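Local structure of spectinomycin 9-adenylyltransferase (Enterococcus faecalis, 6SXJ) at residues 85-91 and 103-109; 26-32 and 49-55; 18-23 and 64-69. The protein catalyses transfer of AMP from ATP to the 9-hydroxyl of spectinomycin, releasing diphosphate and so making bacteria resistant to this antibiotic. The contacts are given in a common frame with arbitrary orientation. Numbering follows the deposited sequence.

Overall arrangement
From the N terminus, helix 8-23 leads into strand 27-33, which pairs antiparallel with strand 47-53 in interaction 2. The chain then enters helix 59-69, whose residues 64-69 return to residues 18-23 in interaction 3. This wider loop therefore encloses the one closed by interaction 2. Interaction 1 comes later, in series with both: after an irregular loop strand 85-91 is followed by strand 103-108, and the contact closes that loop as a hairpin. Strands 47-53 and 85-91 are parallel neighbours, so interactions 1 and 2 belong to one mixed sheet, their centres about 9 Å apart. The helices of interaction 3 pack on this sheet, with Leu19 and Leu65 reaching its strands, and all three contacts lie in the nucleotidyltransferase domain.

Interaction 1 of 3, residues 85-91 and 103-109; sequences IELTIII and KQEFIYG
Segments 85-91 and 103-109 run antiparallel, the axes of strands 85-91 and 106-108 4.7 Å apart at 174°. Leu87 and Tyr108 form a hydrogen-bonded pair (Leu87 N to Tyr108 O 3.0 Å, Tyr108 N to Leu87 O 2.8 Å); Thr88-Ile107 is non-hydrogen-bonded. Ile89 N binds Phe106 O (3.0 Å) but Ile89 O takes Glu105 N (2.9 Å), making Glu105 (phi/psi -86/-28) the extra residue of a classic beta bulge.

Leu87, Ile89, Phe106 and Tyr108 share one face. With chi1 t, the Phe106 ring lies beside the other strand: Leu87 CD2 meets its edge, 4.3 Å from Phe106 CE2, and Ile89 CD1 presses to 3.4 Å from Phe106 CD2. The Tyr108 ring, also t, turns its edge to Ile85 O (3.5 Å from Tyr108 CD2), with Leu87 CB 4.2 Å from Tyr108 CB. Branched and aromatic groups thus fill each other's hollows; Leu65, Ile66 and Ile69 of helix 59-69 cover Ile89, Phe106 and Tyr108 respectively. On the opposite face Ile107, chi1 t and chi2 p, tucks CD1 to 3.4 Å from Thr88 OG1; a water bridges Thr88 OG1 and Gln104 OE1 (2.6 Å each), and Gln104 also binds Asn127. The result is a bulged beta hairpin in the nucleotidyltransferase fold's mixed sheet.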
loop_
_atom_site.group_PDB
_atom_site.type_symbol
_atom_site.label_atom_id
_atom_site.label_comp_id
_atom_site.label_asym_id
_atom_site.label_seq_id
_atom_site.Cartn_x
_atom_site.Cartn_y
_atom_site.Cartn_z
ATOM N N ILE A 85 5.721 8.924 -0.925
ATOM C CA ILE A 85 6.085 8.229 0.304
ATOM C C ILE A 85 4.809 7.724 0.979
ATOM O O ILE A 85 3.874 8.492 1.213
ATOM C CB ILE A 85 6.873 9.144 1.252
ATOM C CG1 ILE A 85 8.256 9.471 0.654
ATOM C CG2 ILE A 85 7.055 8.481 2.607
ATOM C CD1 ILE A 85 8.963 10.522 1.414
ATOM N N GLU A 86 4.787 6.435 1.299
ATOM C CA GLU A 86 3.759 5.821 2.119
ATOM C C GLU A 86 4.466 5.202 3.311
ATOM O O GLU A 86 5.432 4.452 3.135
ATOM C CB GLU A 86 2.998 4.770 1.319
ATOM C CG GLU A 86 1.545 4.608 1.676
ATOM C CD GLU A 86 0.839 3.748 0.653
ATOM O OE1 GLU A 86 0.653 4.215 -0.495
ATOM O OE2 GLU A 86 0.509 2.595 0.982
ATOM N N LEU A 87 4.017 5.540 4.514
ATOM C CA LEU A 87 4.678 5.075 5.726
ATOM C C LEU A 87 3.646 4.660 6.759
ATOM O O LEU A 87 2.792 5.466 7.134
ATOM C CB LEU A 87 5.579 6.164 6.318
ATOM C CG LEU A 87 6.440 5.751 7.514
ATOM C CD1 LEU A 87 7.854 6.350 7.380
ATOM C CD2 LEU A 87 5.817 6.202 8.801
ATOM N N THR A 88 3.773 3.428 7.254
ATOM C CA THR A 88 2.906 2.864 8.278
ATOM C C THR A 88 3.723 2.550 9.523
ATOM O O THR A 88 4.854 2.063 9.428
ATOM C CB THR A 88 2.229 1.577 7.791
ATOM O OG1 THR A 88 1.447 1.857 6.628
ATOM C CG2 THR A 88 1.346 0.998 8.879
ATOM N N ILE A 89 3.135 2.807 10.687
ATOM C CA ILE A 89 3.760 2.534 11.974
ATOM C C ILE A 89 2.904 1.514 12.710
ATOM O O ILE A 89 1.687 1.698 12.849
ATOM C CB ILE A 89 3.917 3.818 12.813
ATOM C CG1 ILE A 89 4.685 4.878 12.021
ATOM C CG2 ILE A 89 4.603 3.504 14.132
ATOM C CD1 ILE A 89 4.940 6.157 12.780
ATOM N N ILE A 90 3.539 0.445 13.179
ATOM C CA ILE A 90 2.894 -0.529 14.044
ATOM C C ILE A 90 3.666 -0.616 15.352
ATOM O O ILE A 90 4.879 -0.368 15.405
ATOM C CB ILE A 90 2.798 -1.922 13.385
ATOM C CG1 ILE A 90 4.170 -2.357 12.858
ATOM C CG2 ILE A 90 1.766 -1.912 12.266
ATOM C CD1 ILE A 90 4.220 -3.802 12.432
ATOM N N ILE A 91 2.940 -0.957 16.416
ATOM C CA ILE A 91 3.518 -1.265 17.718
ATOM C C ILE A 91 3.753 -2.762 17.768
ATOM O O ILE A 91 2.847 -3.546 17.465
ATOM C CB ILE A 91 2.585 -0.820 18.858
ATOM C CG1 ILE A 91 2.213 0.649 18.687
ATOM C CG2 ILE A 91 3.246 -1.055 20.207
ATOM C CD1 ILE A 91 1.626 1.287 19.926
ATOM N N LYS A 103 -3.935 -3.898 14.412
ATOM C CA LYS A 103 -3.890 -2.521 14.870
ATOM C C LYS A 103 -2.785 -1.741 14.163
ATOM O O LYS A 103 -1.669 -2.234 13.974
ATOM C CB LYS A 103 -3.682 -2.479 16.385
ATOM C CG LYS A 103 -4.905 -2.923 17.212
ATOM C CD LYS A 103 -4.484 -3.280 18.643
ATOM C CE LYS A 103 -5.359 -4.372 19.255
ATOM N NZ LYS A 103 -4.559 -5.363 20.045
ATOM N N GLN A 104 -3.116 -0.509 13.788
ATOM C CA GLN A 104 -2.253 0.391 13.042
ATOM C C GLN A 104 -2.154 1.694 13.821
ATOM O O GLN A 104 -3.174 2.332 14.093
ATOM C CB GLN A 104 -2.819 0.633 11.639
ATOM C CG GLN A 104 -2.130 1.745 10.854
ATOM C CD GLN A 104 -2.727 1.934 9.471
ATOM O OE1 GLN A 104 -2.600 1.067 8.603
ATOM N NE2 GLN A 104 -3.387 3.065 9.258
ATOM N N GLU A 105 -0.926 2.100 14.155
ATOM C CA GLU A 105 -0.705 3.247 15.029
ATOM C C GLU A 105 -0.697 4.577 14.293
ATOM O O GLU A 105 -1.014 5.610 14.894
ATOM C CB GLU A 105 0.631 3.086 15.767
ATOM C CG GLU A 105 1.088 4.336 16.516
ATOM C CD GLU A 105 0.267 4.586 17.766
ATOM O OE1 GLU A 105 -0.560 3.728 18.106
ATOM O OE2 GLU A 105 0.447 5.628 18.422
ATOM N N PHE A 106 -0.312 4.586 13.024
ATOM C CA PHE A 106 -0.113 5.832 12.302
ATOM C C PHE A 106 0.084 5.498 10.838
ATOM O O PHE A 106 0.638 4.448 10.497
ATOM C CB PHE A 106 1.097 6.604 12.845
ATOM C CG PHE A 106 1.462 7.816 12.036
ATOM C CD1 PHE A 106 0.831 9.023 12.261
ATOM C CD2 PHE A 106 2.447 7.750 11.051
ATOM C CE1 PHE A 106 1.162 10.144 11.526
ATOM C CE2 PHE A 106 2.781 8.868 10.307
ATOM C CZ PHE A 106 2.138 10.069 10.549
ATOM N N ILE A 107 -0.375 6.398 9.978
ATOM C CA ILE A 107 -0.184 6.252 8.543
ATOM C C ILE A 107 0.110 7.626 7.962
ATOM O O ILE A 107 -0.678 8.561 8.147
ATOM C CB ILE A 107 -1.412 5.629 7.857
ATOM C CG1 ILE A 107 -1.270 5.701 6.334
ATOM C CG2 ILE A 107 -2.689 6.331 8.315
ATOM C CD1 ILE A 107 -0.233 4.717 5.755
ATOM N N TYR A 108 1.239 7.745 7.260
ATOM C CA TYR A 108 1.453 8.833 6.321
ATOM C C TYR A 108 1.091 8.331 4.932
ATOM O O TYR A 108 1.570 7.273 4.505
ATOM C CB TYR A 108 2.893 9.361 6.297
ATOM C CG TYR A 108 2.968 10.576 5.389
ATOM C CD1 TYR A 108 2.831 11.862 5.899
ATOM C CD2 TYR A 108 3.105 10.435 4.014
ATOM C CE1 TYR A 108 2.855 12.970 5.068
ATOM C CE2 TYR A 108 3.132 11.530 3.182
ATOM C CZ TYR A 108 2.998 12.796 3.711
ATOM O OH TYR A 108 3.017 13.888 2.872
ATOM N N GLY A 109 0.256 9.095 4.231
ATOM C CA GLY A 109 -0.177 8.762 2.888
ATOM C C GLY A 109 -0.743 9.986 2.197
ATOM O O GLY A 109 -1.451 10.778 2.828
HETATM O O HOH W 1 -1.106 1.243 6.506
#

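Interaction 2 of 3, residues 26-32 and 49-55; sequences NLIGTYM and FLVVVSE
Asn26, Tyr31 and Val52 bury the most surface where segments 26-32 and 49-55 pair antiparallel, strand axes 4.6 Å apart at 164°. Asn26, in a 3-10 turn (phi/psi -76/-11), closes one end. With chi1 t, its OD1 accepts from Ser54 N (3.0 Å) and Glu55 N (2.9 Å), ND2 donates to Glu55 O (3.0 Å), and Asn26 O receives Ser54 N (3.1 Å).

Leu27-Val53, Thr30-Val51 and Met32-Phe49 are non-hydrogen-bonded pairs; the classic beta bulge facing Val52 shifts the register by one between Leu27 and Gly29. Val52 O accepts Ile28 N (2.8 Å) and, weakly, Gly29 N (3.3 Å); Val52 N returns to Gly29 O (3.1 Å). Ile28 supplies the kink (phi/psi -90/-45). Glycine suits position 29: a CB would clash with Tyr31 OH.

Tyr31, chi1 m, pairs with Leu50 (Tyr31 N to Leu50 O 2.8 Å, Leu50 N to Tyr31 O 2.7 Å) and brings CE1 to 4.2 Å from Val52 CG2; its hydroxyl binds Tyr148 O. On the opposite face Leu27 CD1 meets Val51 CG1 at 3.4 Å, and Met32 SD makes an oblique Met-aromatic contact, 3.2 Å from Phe49 CE2. Helix 8-23 covers this face through Leu19, while strands 142-144 and 85-91 flank the pair.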
loop_
_atom_site.group_PDB
_atom_site.type_symbol
_atom_site.label_atom_id
_atom_site.label_comp_id
_atom_site.label_asym_id
_atom_site.label_seq_id
_atom_site.Cartn_x
_atom_site.Cartn_y
_atom_site.Cartn_z
ATOM N N ASN A 26 12.078 5.083 20.891
ATOM C CA ASN A 26 10.867 4.319 20.630
ATOM C C ASN A 26 10.928 3.558 19.312
ATOM O O ASN A 26 10.066 2.705 19.072
ATOM C CB ASN A 26 9.650 5.247 20.627
ATOM C CG ASN A 26 8.336 4.490 20.686
ATOM O OD1 ASN A 26 8.276 3.359 21.170
ATOM N ND2 ASN A 26 7.276 5.111 20.185
ATOM N N LEU A 27 11.928 3.829 18.472
ATOM C CA LEU A 27 12.009 3.259 17.134
ATOM C C LEU A 27 12.749 1.931 17.189
ATOM O O LEU A 27 13.928 1.888 17.556
ATOM C CB LEU A 27 12.714 4.224 16.180
ATOM C CG LEU A 27 13.015 3.722 14.767
ATOM C CD1 LEU A 27 11.690 3.439 14.044
ATOM C CD2 LEU A 27 13.864 4.720 13.978
ATOM N N ILE A 28 12.065 0.853 16.811
ATOM C CA ILE A 28 12.679 -0.469 16.779
ATOM C C ILE A 28 13.316 -0.756 15.426
ATOM O O ILE A 28 14.437 -1.267 15.345
ATOM C CB ILE A 28 11.636 -1.546 17.140
ATOM C CG1 ILE A 28 11.093 -1.307 18.546
ATOM C CG2 ILE A 28 12.258 -2.930 17.036
ATOM C CD1 ILE A 28 10.067 -2.323 18.974
ATOM N N GLY A 29 12.618 -0.456 14.338
ATOM C CA GLY A 29 13.136 -0.780 13.027
ATOM C C GLY A 29 12.459 0.047 11.954
ATOM O O GLY A 29 11.297 0.434 12.090
ATOM N N THR A 30 13.204 0.290 10.882
ATOM C CA THR A 30 12.688 0.969 9.698
ATOM C C THR A 30 12.918 0.052 8.507
ATOM O O THR A 30 14.063 -0.287 8.194
ATOM C CB THR A 30 13.372 2.321 9.481
ATOM O OG1 THR A 30 13.438 3.038 10.720
ATOM C CG2 THR A 30 12.589 3.144 8.482
ATOM N N TYR A 31 11.833 -0.353 7.850
ATOM C CA TYR A 31 11.916 -1.267 6.722
ATOM C C TYR A 31 11.214 -0.660 5.519
ATOM O O TYR A 31 10.233 0.071 5.659
ATOM C CB TYR A 31 11.295 -2.636 7.061
ATOM C CG TYR A 31 11.766 -3.180 8.389
ATOM C CD1 TYR A 31 11.152 -2.797 9.568
ATOM C CD2 TYR A 31 12.850 -4.049 8.465
ATOM C CE1 TYR A 31 11.591 -3.267 10.784
ATOM C CE2 TYR A 31 13.291 -4.531 9.684
ATOM C CZ TYR A 31 12.660 -4.136 10.838
ATOM O OH TYR A 31 13.095 -4.605 12.059
ATOM N N MET A 32 11.725 -0.974 4.334
ATOM C CA MET A 32 11.047 -0.674 3.086
ATOM C C MET A 32 10.567 -1.976 2.459
ATOM O O MET A 32 11.178 -3.034 2.633
ATOM C CB MET A 32 11.959 0.088 2.133
ATOM C CG MET A 32 12.644 1.282 2.754
ATOM S SD MET A 32 13.177 2.506 1.511
ATOM C CE MET A 32 14.210 1.633 0.461
ATOM N N PHE A 49 7.286 2.404 3.354
ATOM C CA PHE A 49 8.010 2.186 4.596
ATOM C C PHE A 49 7.104 1.531 5.628
ATOM O O PHE A 49 5.968 1.977 5.841
ATOM C CB PHE A 49 8.547 3.502 5.161
ATOM C CG PHE A 49 9.553 4.173 4.290
ATOM C CD1 PHE A 49 9.164 5.109 3.347
ATOM C CD2 PHE A 49 10.897 3.898 4.435
ATOM C CE1 PHE A 49 10.087 5.751 2.571
ATOM C CE2 PHE A 49 11.823 4.520 3.647
ATOM C CZ PHE A 49 11.423 5.447 2.706
ATOM N N LEU A 50 7.621 0.493 6.283
ATOM C CA LEU A 50 7.024 -0.069 7.486
ATOM C C LEU A 50 7.941 0.242 8.661
ATOM O O LEU A 50 9.147 -0.045 8.607
ATOM C CB LEU A 50 6.818 -1.578 7.364
ATOM C CG LEU A 50 6.064 -2.244 8.516
ATOM C CD1 LEU A 50 4.614 -1.836 8.492
ATOM C CD2 LEU A 50 6.194 -3.744 8.410
ATOM N N VAL A 51 7.378 0.849 9.701
ATOM C CA VAL A 51 8.125 1.273 10.879
ATOM C C VAL A 51 7.519 0.602 12.101
ATOM O O VAL A 51 6.292 0.542 12.247
ATOM C CB VAL A 51 8.109 2.807 11.031
ATOM C CG1 VAL A 51 8.818 3.229 12.313
ATOM C CG2 VAL A 51 8.737 3.472 9.823
ATOM N N VAL A 52 8.376 0.099 12.981
ATOM C CA VAL A 52 7.948 -0.612 14.177
ATOM C C VAL A 52 8.464 0.135 15.397
ATOM O O VAL A 52 9.643 0.506 15.453
ATOM C CB VAL A 52 8.442 -2.068 14.187
ATOM C CG1 VAL A 52 7.941 -2.785 15.436
ATOM C CG2 VAL A 52 7.978 -2.790 12.933
ATOM N N VAL A 53 7.584 0.322 16.380
ATOM C CA VAL A 53 7.867 1.083 17.586
ATOM C C VAL A 53 7.485 0.233 18.791
ATOM O O VAL A 53 6.834 -0.804 18.672
ATOM C CB VAL A 53 7.112 2.427 17.613
ATOM C CG1 VAL A 53 7.634 3.345 16.520
ATOM C CG2 VAL A 53 5.609 2.199 17.466
ATOM N N SER A 54 7.911 0.690 19.966
ATOM C CA SER A 54 7.641 -0.031 21.202
ATOM C C SER A 54 6.326 0.390 21.846
ATOM O O SER A 54 5.556 -0.470 22.285
ATOM C CB SER A 54 8.790 0.184 22.190
ATOM O OG SER A 54 9.858 -0.713 21.933
ATOM N N GLU A 55 6.058 1.689 21.916
ATOM C CA GLU A 55 4.897 2.241 22.594
ATOM C C GLU A 55 4.175 3.220 21.686
ATOM O O GLU A 55 4.738 3.695 20.692
ATOM C CB GLU A 55 5.298 2.961 23.890
ATOM C CG GLU A 55 5.967 2.078 24.922
ATOM C CD GLU A 55 7.159 2.752 25.564
ATOM O OE1 GLU A 55 7.113 3.989 25.748
ATOM O OE2 GLU A 55 8.138 2.044 25.883
#

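Interaction 3 of 3, residues 18-23 and 64-69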
loop_
_atom_site.group_PDB
_atom_site.type_symbol
_atom_site.label_atom_id
_atom_site.label_comp_id
_atom_site.label_asym_id
_atom_site.label_seq_id
_atom_site.Cartn_x
_atom_site.Cartn_y
_atom_site.Cartn_z
ATOM N N ILE A 18 14.376 11.546 9.898
ATOM C CA ILE A 18 13.155 12.005 10.560
ATOM C C ILE A 18 12.756 11.015 11.640
ATOM O O ILE A 18 12.594 11.368 12.815
ATOM C CB ILE A 18 12.018 12.201 9.543
ATOM C CG1 ILE A 18 12.271 13.451 8.700
ATOM C CG2 ILE A 18 10.668 12.314 10.271
ATOM C CD1 ILE A 18 11.616 13.394 7.340
ATOM N N LEU A 19 12.601 9.747 11.257
ATOM C CA LEU A 19 12.104 8.758 12.207
ATOM C C LEU A 19 13.037 8.633 13.397
ATOM O O LEU A 19 12.591 8.456 14.536
ATOM C CB LEU A 19 11.926 7.409 11.512
ATOM C CG LEU A 19 10.822 7.356 10.447
ATOM C CD1 LEU A 19 11.148 6.280 9.430
ATOM C CD2 LEU A 19 9.468 7.115 11.105
ATOM N N ARG A 20 14.344 8.729 13.145
ATOM C CA ARG A 20 15.326 8.577 14.209
ATOM C C ARG A 20 15.346 9.797 15.117
ATOM O O ARG A 20 15.322 9.671 16.348
ATOM C CB ARG A 20 16.701 8.341 13.590
ATOM C CG ARG A 20 16.992 6.892 13.340
ATOM C CD ARG A 20 17.976 6.396 14.366
ATOM N NE ARG A 20 19.321 6.347 13.814
ATOM C CZ ARG A 20 20.428 6.395 14.539
ATOM N NH1 ARG A 20 20.359 6.500 15.859
ATOM N NH2 ARG A 20 21.606 6.330 13.943
ATOM N N LYS A 21 15.398 10.990 14.527
ATOM C CA LYS A 21 15.481 12.198 15.338
ATOM C C LYS A 21 14.272 12.333 16.256
ATOM O O LYS A 21 14.409 12.747 17.413
ATOM C CB LYS A 21 15.608 13.426 14.434
ATOM C CG LYS A 21 15.626 14.749 15.194
ATOM C CD LYS A 21 15.791 15.936 14.253
ATOM C CE LYS A 21 16.195 17.200 15.010
ATOM N NZ LYS A 21 15.539 17.296 16.349
ATOM N N HIS A 22 13.084 11.985 15.768
ATOM C CA HIS A 22 11.843 12.297 16.472
ATOM C C HIS A 22 11.271 11.126 17.255
ATOM O O HIS A 22 10.692 11.333 18.327
ATOM C CB HIS A 22 10.797 12.798 15.479
ATOM C CG HIS A 22 11.157 14.100 14.837
ATOM N ND1 HIS A 22 10.946 15.316 15.451
ATOM C CD2 HIS A 22 11.722 14.378 13.638
ATOM C CE1 HIS A 22 11.362 16.286 14.657
ATOM N NE2 HIS A 22 11.834 15.744 13.548
ATOM N N LEU A 23 11.402 9.901 16.756
ATOM C CA LEU A 23 10.950 8.754 17.530
ATOM C C LEU A 23 11.985 8.307 18.552
ATOM O O LEU A 23 11.646 7.543 19.466
ATOM C CB LEU A 23 10.600 7.600 16.595
ATOM C CG LEU A 23 9.525 7.912 15.556
ATOM C CD1 LEU A 23 9.216 6.659 14.745
ATOM C CD2 LEU A 23 8.259 8.451 16.214
ATOM N N ILE A 64 4.291 15.966 14.034
ATOM C CA ILE A 64 5.661 16.209 13.589
ATOM C C ILE A 64 5.966 15.368 12.357
ATOM O O ILE A 64 6.431 15.880 11.333
ATOM C CB ILE A 64 6.662 15.909 14.717
ATOM C CG1 ILE A 64 6.334 16.707 15.976
ATOM C CG2 ILE A 64 8.075 16.214 14.245
ATOM C CD1 ILE A 64 7.170 16.289 17.180
ATOM N N LEU A 65 5.711 14.059 12.446
ATOM C CA LEU A 65 5.958 13.170 11.317
ATOM C C LEU A 65 5.252 13.674 10.070
ATOM O O LEU A 65 5.846 13.745 8.987
ATOM C CB LEU A 65 5.496 11.750 11.651
ATOM C CG LEU A 65 6.263 11.018 12.747
ATOM C CD1 LEU A 65 5.780 9.582 12.839
ATOM C CD2 LEU A 65 7.776 11.060 12.486
ATOM N N ILE A 66 3.974 14.031 10.200
ATOM C CA ILE A 66 3.260 14.554 9.044
ATOM C C ILE A 66 3.940 15.820 8.541
ATOM O O ILE A 66 4.094 16.027 7.331
ATOM C CB ILE A 66 1.782 14.821 9.379
ATOM C CG1 ILE A 66 1.048 13.525 9.723
ATOM C CG2 ILE A 66 1.132 15.524 8.200
ATOM C CD1 ILE A 66 -0.282 13.761 10.430
ATOM N N GLN A 67 4.322 16.701 9.462
ATOM C CA GLN A 67 4.921 17.969 9.066
ATOM C C GLN A 67 6.247 17.738 8.360
ATOM O O GLN A 67 6.519 18.348 7.321
ATOM C CB GLN A 67 5.131 18.855 10.292
ATOM C CG GLN A 67 4.021 19.853 10.573
ATOM C CD GLN A 67 4.353 20.755 11.752
ATOM O OE1 GLN A 67 5.519 21.073 11.994
ATOM N NE2 GLN A 67 3.331 21.165 12.492
ATOM N N LYS A 68 7.079 16.851 8.907
ATOM C CA LYS A 68 8.416 16.645 8.362
ATOM C C LYS A 68 8.404 15.755 7.128
ATOM O O LYS A 68 9.274 15.895 6.263
ATOM C CB LYS A 68 9.327 16.052 9.443
ATOM C CG LYS A 68 9.729 17.040 10.545
ATOM C CD LYS A 68 10.112 18.400 9.965
ATOM C CE LYS A 68 10.342 19.437 11.042
ATOM N NZ LYS A 68 11.750 19.410 11.518
ATOM N N ILE A 69 7.430 14.851 7.006
ATOM C CA ILE A 69 7.420 14.007 5.816
ATOM C C ILE A 69 6.832 14.749 4.621
ATOM O O ILE A 69 7.237 14.515 3.475
ATOM C CB ILE A 69 6.662 12.696 6.074
ATOM C CG1 ILE A 69 7.409 11.858 7.113
ATOM C CG2 ILE A 69 6.510 11.931 4.766
ATOM C CD1 ILE A 69 6.773 10.509 7.381
#
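His22 offers one face of its imidazole to Ile64, whose CG2 methyl sits 3.5 Å from the ring centroid and 26° off the normal, a CH-pi contact; the closest atoms are His22 ND1 and Ile64 CG2, 3.2 Å apart. A flat ring suits this spot because a methyl can lie close over it. The aliphatic part of Lys68 adds to the packing, its CG 3.9 Å from His22 NE2, and a long flexible chain can do this while its ammonium end stays in an exposed position.

One turn earlier, Ile18 fills the space between Leu65, Lys68 and Ile69. Its CG2 lies 3.9 Å from Leu65 CD2, and its CD1 reaches Lys68 O at 3.6 Å and Ile69 CG1 at 4.5 Å. Leu65 slots between Ile18 and Leu23, its CD1 4.3 Å from Leu23 CD2. Contact thus comes from positions 18, 22 and 23 on one helix and 64, 65, 68 and 69 on the other, the spacing that puts side chains on one side of a helix. The axes stay 10.7 Å apart at 149°, so branched and bulky side chains bridge a wide gap.

Beneath, Leu65 and Ile69 continue onto strands 85-91 and 103-108, and Leu19 onto strands 27-33 and 85-91: the two roughly antiparallel helices lie side by side across the central sheet.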